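Long-range contact in phosphoinositol-specific phospholipase C (Pseudomonas sp., PDB 5FYP), which probably cleaves phosphoinositides at the phosphodiester bond in a calcium-dependent reaction: residues E3-F17 with W104-L116. Numbering follows the deposited sequence.
Sequences ESPAFIDPASWNTPF and WSDKHPGHFPITL
Phe112 pushes its ring edge against the six-membered ring of Trp13, an edge-to-face pair with centroids 5.7 Å apart and planes at 69°. With CG anti to the backbone N (chi1 -175°), the phenyl ring reaches in among the side chains of the N-terminal loop. Ile8 sends its CD1 to within 3.7 Å of Phe112 CB, while Phe17 CE1 meets both the Phe112 ring and CG of Pro113, 3.9 Å from that CG. Thr115 OG1 lies at the edge of the Phe17 ring, 3.5 Å from Phe17 CZ.

The polar grip is at Glu3, which is held by both main chain and side chain. Its backbone N donates to Gly110 O (3.1 Å). With CG set between the backbone N and the carbonyl carbon (chi1 71°) and the chain extended beyond it, the carboxylate is carried to the N-H of Phe112, which it takes at 2.8 Å on the anti side of OE2, tilted out of the carboxylate plane; OE1 forms a salt bridge with Arg45. Cutting this side chain back to an alanine is likely to leave the Phe112 N-H without its acceptor and Arg45 without its carboxylate mate.

Just behind, His111 turns away and ties the linker to itself and to helix 94-107: ND1 donates to Phe112 O (2.8 Å), and NE2 pairs with Ser105 OG. Gly110 sits in the type II turn 108-111 at backbone angles that call for glycine. The whole packs an N-terminal loop over the helix-to-strand connection at the N-terminal end of strand 114-120, away from the calcium ligand Asp119 near its other end, consistent with the base of the TIM-barrel-type fold of this family.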
ATOM      1  N   GLU A   3     -13.596  -4.702  15.290  1.00 22.20           N
ATOM      2  CA  GLU A   3     -12.533  -5.175  16.198  1.00 18.10           C
ATOM      3  C   GLU A   3     -12.126  -4.093  17.187  1.00 18.78           C
ATOM      4  O   GLU A   3     -12.366  -2.917  16.967  1.00 19.84           O
ATOM      5  CB  GLU A   3     -11.312  -5.679  15.438  1.00 18.00           C
ATOM      6  CG  GLU A   3     -10.496  -4.601  14.750  1.00 14.75           C
ATOM      7  CD  GLU A   3      -9.134  -5.057  14.238  1.00 14.64           C
ATOM      8  OE1 GLU A   3      -8.534  -6.042  14.747  1.00 18.66           O
ATOM      9  OE2 GLU A   3      -8.640  -4.417  13.363  1.00 15.90           O
ATOM     10  N   SER A   4     -11.451  -4.487  18.258  1.00 19.47           N
ATOM     11  CA  SER A   4     -11.013  -3.512  19.251  1.00 20.20           C
ATOM     12  C   SER A   4      -9.667  -3.830  19.913  1.00 19.68           C
ATOM     13  O   SER A   4      -9.551  -3.781  21.140  1.00 24.22           O
ATOM     14  CB  SER A   4     -12.128  -3.323  20.297  1.00 23.13           C
ATOM     15  OG  SER A   4     -12.445  -4.559  20.918  1.00 27.87           O
ATOM     16  N   PRO A   5      -8.613  -4.123  19.119  1.00 19.87           N
ATOM     17  CA  PRO A   5      -7.304  -4.286  19.750  1.00 21.50           C
ATOM     18  C   PRO A   5      -6.896  -2.954  20.374  1.00 19.74           C
ATOM     19  O   PRO A   5      -7.240  -1.889  19.888  1.00 17.25           O
ATOM     20  CB  PRO A   5      -6.386  -4.673  18.574  1.00 20.61           C
ATOM     21  CG  PRO A   5      -7.045  -4.062  17.407  1.00 18.39           C
ATOM     22  CD  PRO A   5      -8.519  -4.154  17.653  1.00 19.35           C
ATOM     23  N   ALA A   6      -6.086  -3.023  21.405  1.00 17.45           N
ATOM     24  CA  ALA A   6      -5.700  -1.829  22.183  1.00 20.59           C
ATOM     25  C   ALA A   6      -4.973  -0.773  21.376  1.00 16.55           C
ATOM     26  O   ALA A   6      -5.060   0.408  21.695  1.00 19.41           O
ATOM     27  CB  ALA A   6      -4.867  -2.219  23.399  1.00 18.23           C
ATOM     28  N   PHE A   7      -4.275  -1.179  20.324  1.00 13.72           N
ATOM     29  CA  PHE A   7      -3.468  -0.239  19.566  1.00 12.64           C
ATOM     30  C   PHE A   7      -4.281   0.699  18.686  1.00 11.70           C
ATOM     31  O   PHE A   7      -3.713   1.644  18.125  1.00 12.95           O
ATOM     32  CB  PHE A   7      -2.331  -0.941  18.776  1.00 13.34           C
ATOM     33  CG  PHE A   7      -2.754  -1.735  17.578  1.00 12.81           C
ATOM     34  CD1 PHE A   7      -2.972  -1.113  16.371  1.00 12.79           C
ATOM     35  CD2 PHE A   7      -2.866  -3.124  17.640  1.00 12.42           C
ATOM     36  CE1 PHE A   7      -3.300  -1.838  15.250  1.00 10.95           C
ATOM     37  CE2 PHE A   7      -3.190  -3.847  16.513  1.00 14.21           C
ATOM     38  CZ  PHE A   7      -3.395  -3.202  15.307  1.00 14.19           C
ATOM     39  N   ILE A   8      -5.575   0.442  18.525  1.00 10.83           N
ATOM     40  CA  ILE A   8      -6.422   1.284  17.653  1.00 11.02           C
ATOM     41  C   ILE A   8      -7.214   2.251  18.532  1.00 12.45           C
ATOM     42  O   ILE A   8      -8.000   1.858  19.376  1.00 14.07           O
ATOM     43  CB  ILE A   8      -7.384   0.445  16.799  1.00 11.21           C
ATOM     44  CG1 ILE A   8      -6.570  -0.490  15.891  1.00 13.03           C
ATOM     45  CG2 ILE A   8      -8.294   1.371  15.977  1.00 11.76           C
ATOM     46  CD1 ILE A   8      -7.376  -1.345  14.961  1.00 14.41           C
ATOM     47  N   ASP A   9      -6.998   3.533  18.313  1.00 12.39           N
ATOM     48  CA  ASP A   9      -7.822   4.549  18.993  1.00 13.33           C
ATOM     49  C   ASP A   9      -9.269   4.369  18.518  1.00 13.16           C
ATOM     50  O   ASP A   9      -9.509   4.451  17.336  1.00 14.51           O
ATOM     51  CB  ASP A   9      -7.244   5.932  18.665  1.00 14.32           C
ATOM     52  CG  ASP A   9      -7.984   7.080  19.297  1.00 16.70           C
ATOM     53  OD1 ASP A   9      -9.151   6.933  19.711  1.00 16.59           O
ATOM     54  OD2 ASP A   9      -7.384   8.164  19.328  1.00 19.16           O
ATOM     55  N   PRO A  10     -10.238   4.183  19.464  1.00 15.71           N
ATOM     56  CA  PRO A  10     -11.617   3.967  19.045  1.00 16.48           C
ATOM     57  C   PRO A  10     -12.206   5.117  18.205  1.00 15.77           C
ATOM     58  O   PRO A  10     -13.114   4.891  17.417  1.00 16.81           O
ATOM     59  CB  PRO A  10     -12.365   3.789  20.366  1.00 18.43           C
ATOM     60  CG  PRO A  10     -11.330   3.284  21.308  1.00 21.36           C
ATOM     61  CD  PRO A  10     -10.074   3.996  20.917  1.00 17.53           C
ATOM     62  N   ALA A  11     -11.647   6.320  18.331  1.00 14.59           N
ATOM     63  CA  ALA A  11     -12.103   7.462  17.519  1.00 11.80           C
ATOM     64  C   ALA A  11     -11.808   7.248  16.024  1.00 13.46           C
ATOM     65  O   ALA A  11     -12.381   7.938  15.179  1.00 15.29           O
ATOM     66  CB  ALA A  11     -11.448   8.736  18.012  1.00 14.65           C
ATOM     67  N   SER A  12     -10.919   6.313  15.705  1.00 12.80           N
ATOM     68  CA  SER A  12     -10.571   6.049  14.322  1.00 12.84           C
ATOM     69  C   SER A  12     -11.750   5.546  13.481  1.00 12.41           C
ATOM     70  O   SER A  12     -11.816   5.799  12.288  1.00 12.89           O
ATOM     71  CB  SER A  12      -9.463   4.982  14.247  1.00 13.24           C
ATOM     72  OG  SER A  12      -8.319   5.364  14.976  1.00 12.74           O
ATOM     73  N   TRP A  13     -12.657   4.804  14.101  1.00 13.88           N
ATOM     74  CA  TRP A  13     -13.665   4.079  13.348  1.00 14.46           C
ATOM     75  C   TRP A  13     -14.592   4.977  12.547  1.00 14.61           C
ATOM     76  O   TRP A  13     -14.913   4.668  11.404  1.00 14.35           O
ATOM     77  CB  TRP A  13     -14.441   3.144  14.276  1.00 14.58           C
ATOM     78  CG  TRP A  13     -13.621   2.018  14.723  1.00 15.51           C
ATOM     79  CD1 TRP A  13     -13.054   1.840  15.969  1.00 17.79           C
ATOM     80  CD2 TRP A  13     -13.197   0.928  13.928  1.00 15.94           C
ATOM     81  NE1 TRP A  13     -12.355   0.683  15.989  1.00 18.87           N
ATOM     82  CE2 TRP A  13     -12.400   0.108  14.745  1.00 16.58           C
ATOM     83  CE3 TRP A  13     -13.444   0.546  12.605  1.00 15.97           C
ATOM     84  CZ2 TRP A  13     -11.856  -1.089  14.281  1.00 18.24           C
ATOM     85  CZ3 TRP A  13     -12.899  -0.597  12.147  1.00 16.29           C
ATOM     86  CH2 TRP A  13     -12.148  -1.443  13.000  1.00 17.81           C
ATOM     87  N   ASN A  14     -14.982   6.103  13.133  0.50 14.38           N
ATOM     88  CA  ASN A  14     -15.849   7.057  12.449  0.50 13.86           C
ATOM     89  C   ASN A  14     -15.075   8.137  11.689  0.50 13.91           C
ATOM     90  O   ASN A  14     -15.672   9.103  11.234  0.50 16.40           O
ATOM     91  CB  ASN A  14     -16.834   7.669  13.448  0.50 15.69           C
ATOM     92  CG  ASN A  14     -18.047   8.256  12.775  0.50 17.13           C
ATOM     93  OD1 ASN A  14     -18.507   7.784  11.727  0.50 17.38           O
ATOM     94  ND2 ASN A  14     -18.588   9.293  13.389  0.50 19.33           N
ATOM     95  N   THR A  15     -13.770   7.939  11.483  1.00 12.47           N
ATOM     96  CA  THR A  15     -12.948   8.906  10.777  1.00 11.47           C
ATOM     97  C   THR A  15     -12.743   8.430   9.345  1.00 10.99           C
ATOM     98  O   THR A  15     -12.428   7.271   9.124  1.00 11.43           O
ATOM     99  CB  THR A  15     -11.591   9.047  11.480  1.00 11.74           C
ATOM    100  OG1 THR A  15     -11.791   9.389  12.861  1.00 13.85           O
ATOM    101  CG2 THR A  15     -10.716  10.096  10.882  1.00 12.29           C
ATOM    102  N   PRO A  16     -12.846   9.334   8.344  1.00 11.09           N
ATOM    103  CA  PRO A  16     -12.455   8.992   6.986  1.00 10.41           C
ATOM    104  C   PRO A  16     -11.049   8.409   6.951  1.00  9.85           C
ATOM    105  O   PRO A  16     -10.182   8.874   7.685  1.00  9.66           O
ATOM    106  CB  PRO A  16     -12.502  10.344   6.275  1.00 10.81           C
ATOM    107  CG  PRO A  16     -13.594  11.075   7.003  1.00 11.95           C
ATOM    108  CD  PRO A  16     -13.329  10.725   8.439  1.00 10.21           C
ATOM    109  N   PHE A  17     -10.821   7.437   6.088  1.00  9.14           N
ATOM    110  CA  PHE A  17      -9.517   6.772   6.067  1.00  8.87           C
ATOM    111  C   PHE A  17      -8.357   7.733   5.880  1.00  8.38           C
ATOM    112  O   PHE A  17      -7.289   7.552   6.465  1.00  8.67           O
ATOM    113  CB  PHE A  17      -9.530   5.704   4.977  1.00  9.45           C
ATOM    114  CG  PHE A  17      -8.315   4.787   4.974  1.00  9.07           C
ATOM    115  CD1 PHE A  17      -8.123   3.862   5.970  1.00  9.90           C
ATOM    116  CD2 PHE A  17      -7.370   4.869   3.965  1.00  9.26           C
ATOM    117  CE1 PHE A  17      -7.024   3.025   5.953  1.00  9.20           C
ATOM    118  CE2 PHE A  17      -6.270   4.030   3.944  1.00  9.50           C
ATOM    119  CZ  PHE A  17      -6.079   3.099   4.937  1.00  9.46           C
ATOM    120  N   TRP A 104      -5.613 -14.270   7.797  1.00 13.32           N
ATOM    121  CA  TRP A 104      -5.755 -13.460   9.010  1.00 13.72           C
ATOM    122  C   TRP A 104      -7.070 -12.681   8.936  1.00 14.44           C
ATOM    123  O   TRP A 104      -7.841 -12.623   9.899  1.00 14.88           O
ATOM    124  CB  TRP A 104      -4.550 -12.521   9.197  1.00 11.87           C
ATOM    125  CG  TRP A 104      -4.617 -11.734  10.475  1.00 12.80           C
ATOM    126  CD1 TRP A 104      -3.981 -12.035  11.648  1.00 13.47           C
ATOM    127  CD2 TRP A 104      -5.372 -10.547  10.726  1.00 12.00           C
ATOM    128  NE1 TRP A 104      -4.282 -11.126  12.605  1.00 14.10           N
ATOM    129  CE2 TRP A 104      -5.151 -10.205  12.074  1.00 13.59           C
ATOM    130  CE3 TRP A 104      -6.214  -9.732   9.942  1.00 12.67           C
ATOM    131  CZ2 TRP A 104      -5.754  -9.103  12.667  1.00 13.35           C
ATOM    132  CZ3 TRP A 104      -6.810  -8.647  10.540  1.00 13.20           C
ATOM    133  CH2 TRP A 104      -6.554  -8.325  11.875  1.00 13.99           C
ATOM    134  N   SER A 105      -7.349 -12.101   7.774  1.00 14.33           N
ATOM    135  CA  SER A 105      -8.597 -11.338   7.578  1.00 14.23           C
ATOM    136  C   SER A 105      -9.838 -12.213   7.852  1.00 14.56           C
ATOM    137  O   SER A 105     -10.737 -11.811   8.596  1.00 15.42           O
ATOM    138  CB  SER A 105      -8.647 -10.770   6.177  1.00 13.38           C
ATOM    139  OG  SER A 105      -9.920 -10.219   5.868  1.00 14.36           O
ATOM    140  N   ASP A 106      -9.868 -13.415   7.284  1.00 15.84           N
ATOM    141  CA  ASP A 106     -10.980 -14.330   7.531  1.00 16.34           C
ATOM    142  C   ASP A 106     -11.187 -14.649   9.032  1.00 15.93           C
ATOM    143  O   ASP A 106     -12.293 -14.821   9.486  1.00 22.53           O
ATOM    144  CB  ASP A 106     -10.743 -15.649   6.813  1.00 16.65           C
ATOM    145  CG  ASP A 106     -11.005 -15.591   5.334  1.00 19.03           C
ATOM    146  OD1 ASP A 106     -11.636 -14.635   4.842  1.00 21.53           O
ATOM    147  OD2 ASP A 106     -10.605 -16.554   4.639  1.00 23.80           O
ATOM    148  N   LYS A 107     -10.066 -14.722   9.748  1.00 15.82           N
ATOM    149  CA  LYS A 107     -10.116 -15.034  11.184  1.00 18.04           C
ATOM    150  C   LYS A 107     -10.463 -13.846  12.081  1.00 18.05           C
ATOM    151  O   LYS A 107     -10.719 -14.034  13.267  1.00 19.87           O
ATOM    152  CB  LYS A 107      -8.788 -15.646  11.632  1.00 19.74           C
ATOM    153  CG  LYS A 107      -8.550 -17.063  11.123  1.00 25.46           C
ATOM    154  N   HIS A 108     -10.489 -12.643  11.503  1.00 17.32           N
ATOM    155  CA  HIS A 108     -10.781 -11.409  12.251  1.00 18.06           C
ATOM    156  C   HIS A 108     -11.843 -10.582  11.551  1.00 17.82           C
ATOM    157  O   HIS A 108     -11.586  -9.466  11.117  1.00 17.99           O
ATOM    158  CB  HIS A 108      -9.495 -10.600  12.462  1.00 17.98           C
ATOM    159  CG  HIS A 108      -8.460 -11.334  13.240  1.00 17.70           C
ATOM    160  ND1 HIS A 108      -7.622 -12.259  12.661  1.00 16.46           N
ATOM    161  CD2 HIS A 108      -8.164 -11.330  14.560  1.00 19.01           C
ATOM    162  CE1 HIS A 108      -6.844 -12.790  13.587  1.00 17.81           C
ATOM    163  NE2 HIS A 108      -7.152 -12.242  14.747  1.00 19.13           N
ATOM    164  N   PRO A 109     -13.065 -11.126  11.456  1.00 20.61           N
ATOM    165  CA  PRO A 109     -14.143 -10.331  10.911  1.00 23.01           C
ATOM    166  C   PRO A 109     -14.267  -8.994  11.661  1.00 20.26           C
ATOM    167  O   PRO A 109     -14.051  -8.906  12.876  1.00 23.60           O
ATOM    168  CB  PRO A 109     -15.382 -11.205  11.111  1.00 24.21           C
ATOM    169  CG  PRO A 109     -15.000 -12.238  12.105  1.00 25.61           C
ATOM    170  CD  PRO A 109     -13.530 -12.434  11.981  1.00 20.10           C
ATOM    171  N   GLY A 110     -14.555  -7.958  10.903  1.00 19.90           N
ATOM    172  CA  GLY A 110     -14.684  -6.626  11.472  1.00 19.91           C
ATOM    173  C   GLY A 110     -13.370  -5.889  11.600  1.00 18.38           C
ATOM    174  O   GLY A 110     -13.326  -4.844  12.236  1.00 18.61           O
ATOM    175  N   HIS A 111     -12.301  -6.426  11.005  1.00 15.09           N
ATOM    176  CA  HIS A 111     -11.025  -5.783  11.193  1.00 14.26           C
ATOM    177  C   HIS A 111     -10.935  -4.408  10.540  1.00 11.59           C
ATOM    178  O   HIS A 111     -11.555  -4.132   9.503  1.00 13.00           O
ATOM    179  CB  HIS A 111      -9.862  -6.676  10.723  1.00 12.95           C
ATOM    180  CG  HIS A 111      -9.844  -7.006   9.252  1.00 13.88           C
ATOM    181  ND1 HIS A 111      -9.398  -6.141   8.289  1.00 12.78           N
ATOM    182  CD2 HIS A 111     -10.180  -8.144   8.603  1.00 16.11           C
ATOM    183  CE1 HIS A 111      -9.474  -6.728   7.107  1.00 11.05           C
ATOM    184  NE2 HIS A 111      -9.926  -7.948   7.270  1.00 13.47           N
ATOM    185  N   PHE A 112     -10.145  -3.550  11.158  1.00 11.74           N
ATOM    186  CA  PHE A 112      -9.736  -2.300  10.559  1.00 11.02           C
ATOM    187  C   PHE A 112      -9.117  -2.602   9.195  1.00 10.46           C
ATOM    188  O   PHE A 112      -8.435  -3.622   9.039  1.00 11.63           O
ATOM    189  CB  PHE A 112      -8.724  -1.634  11.503  1.00 11.54           C
ATOM    190  CG  PHE A 112      -8.289  -0.280  11.078  1.00 11.35           C
ATOM    191  CD1 PHE A 112      -7.271  -0.129  10.150  1.00 10.65           C
ATOM    192  CD2 PHE A 112      -8.890   0.856  11.585  1.00 12.68           C
ATOM    193  CE1 PHE A 112      -6.901   1.125   9.706  1.00 10.79           C
ATOM    194  CE2 PHE A 112      -8.497   2.105  11.177  1.00 12.86           C
ATOM    195  CZ  PHE A 112      -7.507   2.241  10.232  1.00 12.18           C
ATOM    196  N   PRO A 113      -9.355  -1.770   8.172  1.00 10.54           N
ATOM    197  CA  PRO A 113      -8.853  -2.101   6.846  1.00  9.72           C
ATOM    198  C   PRO A 113      -7.346  -2.316   6.827  1.00  8.70           C
ATOM    199  O   PRO A 113      -6.596  -1.544   7.443  1.00  9.99           O
ATOM    200  CB  PRO A 113      -9.258  -0.896   6.002  1.00  9.30           C
ATOM    201  CG  PRO A 113      -9.484   0.207   7.001  1.00 10.03           C
ATOM    202  CD  PRO A 113     -10.100  -0.510   8.174  1.00 10.01           C
ATOM    203  N   ILE A 114      -6.927  -3.350   6.100  1.00  9.10           N
ATOM    204  CA  ILE A 114      -5.502  -3.669   5.952  1.00  8.47           C
ATOM    205  C   ILE A 114      -4.982  -3.047   4.664  1.00  8.15           C
ATOM    206  O   ILE A 114      -5.612  -3.207   3.631  1.00  9.80           O
ATOM    207  CB  ILE A 114      -5.285  -5.173   5.912  1.00  9.59           C
ATOM    208  CG1 ILE A 114      -5.702  -5.816   7.229  1.00 11.00           C
ATOM    209  CG2 ILE A 114      -3.842  -5.523   5.557  1.00  9.51           C
ATOM    210  CD1 ILE A 114      -5.895  -7.320   7.140  1.00 12.53           C
ATOM    211  N   THR A 115      -3.854  -2.371   4.759  1.00  7.74           N
ATOM    212  CA  THR A 115      -3.198  -1.804   3.593  1.00  7.62           C
ATOM    213  C   THR A 115      -1.901  -2.578   3.361  1.00  7.57           C
ATOM    214  O   THR A 115      -1.081  -2.720   4.270  1.00  8.15           O
ATOM    215  CB  THR A 115      -2.923  -0.308   3.767  1.00  7.88           C
ATOM    216  OG1 THR A 115      -4.158   0.373   3.975  1.00  9.02           O
ATOM    217  CG2 THR A 115      -2.274   0.301   2.542  1.00  9.19           C
ATOM    218  N   LEU A 116      -1.724  -3.082   2.147  1.00  7.31           N
ATOM    219  CA  LEU A 116      -0.522  -3.836   1.753  1.00  7.49           C
ATOM    220  C   LEU A 116       0.235  -3.062   0.697  1.00  6.65           C
ATOM    221  O   LEU A 116      -0.263  -2.845  -0.407  1.00  8.30           O
ATOM    222  CB  LEU A 116      -0.855  -5.196   1.191  1.00  9.97           C
ATOM    223  CG  LEU A 116      -1.602  -6.171   2.001  1.00 12.41           C
ATOM    224  CD1 LEU A 116      -1.690  -7.512   1.268  1.00 14.16           C
ATOM    225  CD2 LEU A 116      -0.952  -6.373   3.361  1.00 13.02           C
TER